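PDB 3JQ0: SusD superfamily protein from Bacteroides vulgatus ATCC 8482, which probably binds a nutrient glycan at the outer membrane as a member of the SusD family, its exact ligand being unknown. Local coordinates for residues D74-I79 with Y113-L118. Residues are numbered along the deposited sequence; the frame is centred on the assembly and turned at random. Where two conformers were deposited one is given.
Sequences DMYKII and YLYFHL
With SE anti to CA (chi2 -175°) and a bend at chi3 (-105°) that swings CE aside, selenomethionine Met75 carries its selenium past Leu114 and turns its methyl toward Leu118. SE rests 3.8 Å from Leu114 CD2, and CE comes to 3.6 Å from Leu118 CD2, the Met75 and Leu118 side chains running past each other in opposite directions. The CB of His117 borders the same selenomethionyl end. Leu114 divides its branches between partners: while CD2 meets the selenium, CD1 touches Ile78 CG2 at 3.7 Å and also reaches CG1 of Ile79. Such interdigitation of apolar side chains illustrates how an antiparallel helical hairpin is closed. Helices 75-91 and 97-122 form one here, their axes 10.6 Å apart over these segments and their directions 156° from parallel, within the helical, TPR-related framework of the SusD family. On the flank, Ile79 lays CD1 over one face of the Tyr115 ring, 4.0 Å from its centroid and displaced toward the rim, a CH-pi contact, and its CG2 lies 3.6 Å from Tyr115 OH. The Tyr76 side chain crosses that of Tyr115 at about a right angle, its CE1 meeting Tyr115 OH, and its ring packs obliquely against Leu118 CD1. Both phenol hydroxyls hydrogen-bond to backbone carbonyls of the loop after helix 97-122, Tyr76 OH to Val126 O and Tyr115 OH to Tyr128 O, tying that loop to the hairpin. An alanine in place of Tyr115 would probably leave Ile79 CD1 without its aromatic cover and the Tyr128 carbonyl without this hydroxyl partner. Beyond the CB that touches Met75, the His117 ring donates from NE2 a nearly straight bond of 3.0 Å to Tyr113 OH, close to the imidazole plane, while ND1 is bonded to Tyr450 OH, which fixes the ring's rotation.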
ATOM      1  N   ASP A  74       2.285  15.577  -6.819  1.00 10.07           N
ATOM      2  CA  ASP A  74       3.273  16.460  -6.284  0.52 10.30           C
ATOM      3  C   ASP A  74       4.632  15.770  -6.063  1.00  9.55           C
ATOM      4  O   ASP A  74       5.423  16.179  -5.225  1.00 10.88           O
ATOM      5  CB  ASP A  74       2.717  17.096  -5.023  0.52 11.68           C
ATOM      6  CG  ASP A  74       3.470  18.280  -4.632  0.52 11.75           C
ATOM      7  OD1 ASP A  74       3.949  19.035  -5.512  0.52 14.41           O
ATOM      8  OD2 ASP A  74       3.638  18.445  -3.407  0.52 14.26           O
HETATM    9  N   MSE A  75       4.902  14.723  -6.830  1.00  9.96           N
HETATM   10  CA  MSE A  75       6.157  13.965  -6.633  1.00 10.17           C
HETATM   11  C   MSE A  75       7.409  14.623  -7.183  1.00  9.18           C
HETATM   12  O   MSE A  75       8.497  14.387  -6.668  1.00 10.36           O
HETATM   13  CB  MSE A  75       5.988  12.545  -7.131  1.00  9.65           C
HETATM   14  CG  MSE A  75       5.073  11.718  -6.260  1.00 11.62           C
HETATM   15 SE   MSE A  75       5.007   9.852  -6.863  1.00 11.42          SE
HETATM   16  CE  MSE A  75       3.313   9.846  -7.688  1.00 15.53           C
ATOM     17  N   TYR A  76       7.262  15.483  -8.193  1.00  9.64           N
ATOM     18  CA  TYR A  76       8.453  16.057  -8.813  1.00  9.72           C
ATOM     19  C   TYR A  76       9.226  16.994  -7.899  1.00 10.91           C
ATOM     20  O   TYR A  76      10.445  17.066  -7.955  1.00 11.88           O
ATOM     21  CB  TYR A  76       8.172  16.736 -10.132  1.00 10.54           C
ATOM     22  CG  TYR A  76       8.082  15.722 -11.252  1.00 10.75           C
ATOM     23  CD1 TYR A  76       9.227  15.229 -11.845  1.00 11.67           C
ATOM     24  CD2 TYR A  76       6.883  15.210 -11.692  1.00 10.94           C
ATOM     25  CE1 TYR A  76       9.188  14.268 -12.870  1.00 11.10           C
ATOM     26  CE2 TYR A  76       6.816  14.232 -12.702  1.00 11.16           C
ATOM     27  CZ  TYR A  76       7.954  13.780 -13.296  1.00 10.27           C
ATOM     28  OH  TYR A  76       7.856  12.857 -14.292  1.00 11.73           O
ATOM     29  N   LYS A  77       8.563  17.709  -7.010  1.00 12.46           N
ATOM     30  CA  LYS A  77       9.365  18.596  -6.136  0.52 12.93           C
ATOM     31  C   LYS A  77      10.106  17.749  -5.089  1.00 12.30           C
ATOM     32  O   LYS A  77      11.127  18.191  -4.586  1.00 13.30           O
ATOM     33  CB  LYS A  77       8.593  19.767  -5.562  0.52 14.01           C
ATOM     34  CG  LYS A  77       7.530  19.401  -4.572  0.52 13.05           C
ATOM     35  CD  LYS A  77       6.951  20.728  -4.035  0.52 13.69           C
ATOM     36  CE  LYS A  77       5.708  20.655  -3.198  0.52 11.96           C
ATOM     37  NZ  LYS A  77       5.973  19.879  -1.977  0.52 13.55           N
ATOM     38  N   ILE A  78       9.625  16.514  -4.778  1.00 11.48           N
ATOM     39  CA  ILE A  78      10.428  15.593  -3.961  1.00 10.60           C
ATOM     40  C   ILE A  78      11.637  15.104  -4.722  1.00  9.47           C
ATOM     41  O   ILE A  78      12.753  15.120  -4.225  1.00  9.73           O
ATOM     42  CB  ILE A  78       9.612  14.371  -3.426  1.00 10.84           C
ATOM     43  CG1 ILE A  78       8.229  14.796  -2.892  1.00 11.21           C
ATOM     44  CG2 ILE A  78      10.410  13.569  -2.447  1.00 11.72           C
ATOM     45  CD1 ILE A  78       7.357  13.650  -2.462  1.00 12.94           C
ATOM     46  N   ILE A  79      11.397  14.691  -5.952  1.00  9.39           N
ATOM     47  CA  ILE A  79      12.460  14.228  -6.838  1.00  9.78           C
ATOM     48  C   ILE A  79      13.565  15.293  -6.949  1.00  9.92           C
ATOM     49  O   ILE A  79      14.762  14.981  -6.874  1.00 10.78           O
ATOM     50  CB  ILE A  79      11.882  13.785  -8.208  1.00 10.12           C
ATOM     51  CG1 ILE A  79      11.062  12.495  -8.024  1.00 10.08           C
ATOM     52  CG2 ILE A  79      12.995  13.570  -9.246  1.00 11.48           C
ATOM     53  CD1 ILE A  79      10.136  12.181  -9.204  1.00 10.59           C
ATOM     54  N   TYR A 113      11.782   4.638  -6.301  1.00  6.86           N
ATOM     55  CA  TYR A 113      10.476   4.355  -5.717  1.00  7.07           C
ATOM     56  C   TYR A 113       9.402   5.301  -6.250  1.00  7.23           C
ATOM     57  O   TYR A 113       8.307   4.905  -6.654  1.00  7.26           O
ATOM     58  CB  TYR A 113      10.612   4.469  -4.181  1.00  7.41           C
ATOM     59  CG  TYR A 113       9.321   4.215  -3.462  1.00  8.12           C
ATOM     60  CD1 TYR A 113       8.816   2.921  -3.276  1.00  7.89           C
ATOM     61  CD2 TYR A 113       8.557   5.274  -2.988  1.00  8.54           C
ATOM     62  CE1 TYR A 113       7.570   2.712  -2.642  1.00  8.89           C
ATOM     63  CE2 TYR A 113       7.362   5.060  -2.337  1.00  9.96           C
ATOM     64  CZ  TYR A 113       6.856   3.818  -2.205  1.00  9.35           C
ATOM     65  OH  TYR A 113       5.599   3.623  -1.641  1.00 11.54           O
ATOM     66  N   LEU A 114       9.716   6.591  -6.288  1.00  6.86           N
ATOM     67  CA  LEU A 114       8.780   7.571  -6.794  1.00  7.54           C
ATOM     68  C   LEU A 114       8.543   7.384  -8.294  1.00  6.68           C
ATOM     69  O   LEU A 114       7.397   7.412  -8.743  1.00  7.67           O
ATOM     70  CB  LEU A 114       9.234   8.999  -6.466  1.00  7.30           C
ATOM     71  CG  LEU A 114       9.273   9.353  -4.994  1.00  8.05           C
ATOM     72  CD1 LEU A 114       9.867  10.734  -4.773  1.00 10.81           C
ATOM     73  CD2 LEU A 114       7.865   9.286  -4.354  1.00 10.53           C
ATOM     74  N   TYR A 115       9.609   7.196  -9.057  1.00  7.18           N
ATOM     75  CA  TYR A 115       9.439   6.961 -10.463  1.00  7.74           C
ATOM     76  C   TYR A 115       8.633   5.706 -10.765  1.00  7.22           C
ATOM     77  O   TYR A 115       7.935   5.653 -11.800  1.00  7.32           O
ATOM     78  CB  TYR A 115      10.761   6.960 -11.240  1.00  7.96           C
ATOM     79  CG  TYR A 115      11.213   8.379 -11.604  1.00  8.32           C
ATOM     80  CD1 TYR A 115      10.555   9.101 -12.563  1.00  8.87           C
ATOM     81  CD2 TYR A 115      12.266   8.991 -10.939  1.00  8.52           C
ATOM     82  CE1 TYR A 115      10.928  10.404 -12.875  1.00  9.49           C
ATOM     83  CE2 TYR A 115      12.691  10.257 -11.269  1.00  9.68           C
ATOM     84  CZ  TYR A 115      12.024  10.969 -12.232  1.00  9.75           C
ATOM     85  OH  TYR A 115      12.355  12.281 -12.573  1.00 10.65           O
ATOM     86  N   PHE A 116       8.685   4.688  -9.890  1.00  6.94           N
ATOM     87  CA  PHE A 116       7.909   3.457 -10.106  1.00  7.41           C
ATOM     88  C   PHE A 116       6.409   3.682  -9.842  1.00  6.60           C
ATOM     89  O   PHE A 116       5.574   3.123 -10.556  1.00  7.04           O
ATOM     90  CB  PHE A 116       8.508   2.326  -9.287  1.00  6.92           C
ATOM     91  CG  PHE A 116       7.884   0.975  -9.532  1.00  7.37           C
ATOM     92  CD1 PHE A 116       7.756   0.450 -10.810  1.00  7.33           C
ATOM     93  CD2 PHE A 116       7.442   0.209  -8.463  1.00  7.26           C
ATOM     94  CE1 PHE A 116       7.207  -0.782 -11.027  1.00  8.41           C
ATOM     95  CE2 PHE A 116       6.880  -1.037  -8.688  1.00  8.46           C
ATOM     96  CZ  PHE A 116       6.778  -1.547  -9.975  1.00  8.41           C
ATOM     97  N   HIS A 117       6.039   4.530  -8.873  1.00  6.81           N
ATOM     98  CA  HIS A 117       4.647   4.991  -8.782  1.00  6.86           C
ATOM     99  C   HIS A 117       4.238   5.728 -10.043  1.00  6.35           C
ATOM    100  O   HIS A 117       3.155   5.547 -10.590  1.00  7.12           O
ATOM    101  CB  HIS A 117       4.429   5.882  -7.574  1.00  6.89           C
ATOM    102  CG  HIS A 117       4.246   5.158  -6.283  1.00  7.46           C
ATOM    103  ND1 HIS A 117       3.150   4.390  -5.982  1.00  7.45           N
ATOM    104  CD2 HIS A 117       5.018   5.188  -5.167  1.00  8.94           C
ATOM    105  CE1 HIS A 117       3.280   3.937  -4.752  1.00  9.32           C
ATOM    106  NE2 HIS A 117       4.415   4.390  -4.234  1.00  8.73           N
ATOM    107  N   LEU A 118       5.110   6.623 -10.513  1.00  7.60           N
ATOM    108  CA  LEU A 118       4.795   7.407 -11.726  1.00  7.41           C
ATOM    109  C   LEU A 118       4.605   6.517 -12.957  1.00  6.96           C
ATOM    110  O   LEU A 118       3.679   6.702 -13.726  1.00  7.80           O
ATOM    111  CB  LEU A 118       5.876   8.486 -11.995  1.00  7.88           C
ATOM    112  CG  LEU A 118       5.990   9.619 -10.958  1.00  7.73           C
ATOM    113  CD1 LEU A 118       7.195  10.508 -11.258  1.00 10.60           C
ATOM    114  CD2 LEU A 118       4.708  10.437 -10.970  1.00 11.56           C
TER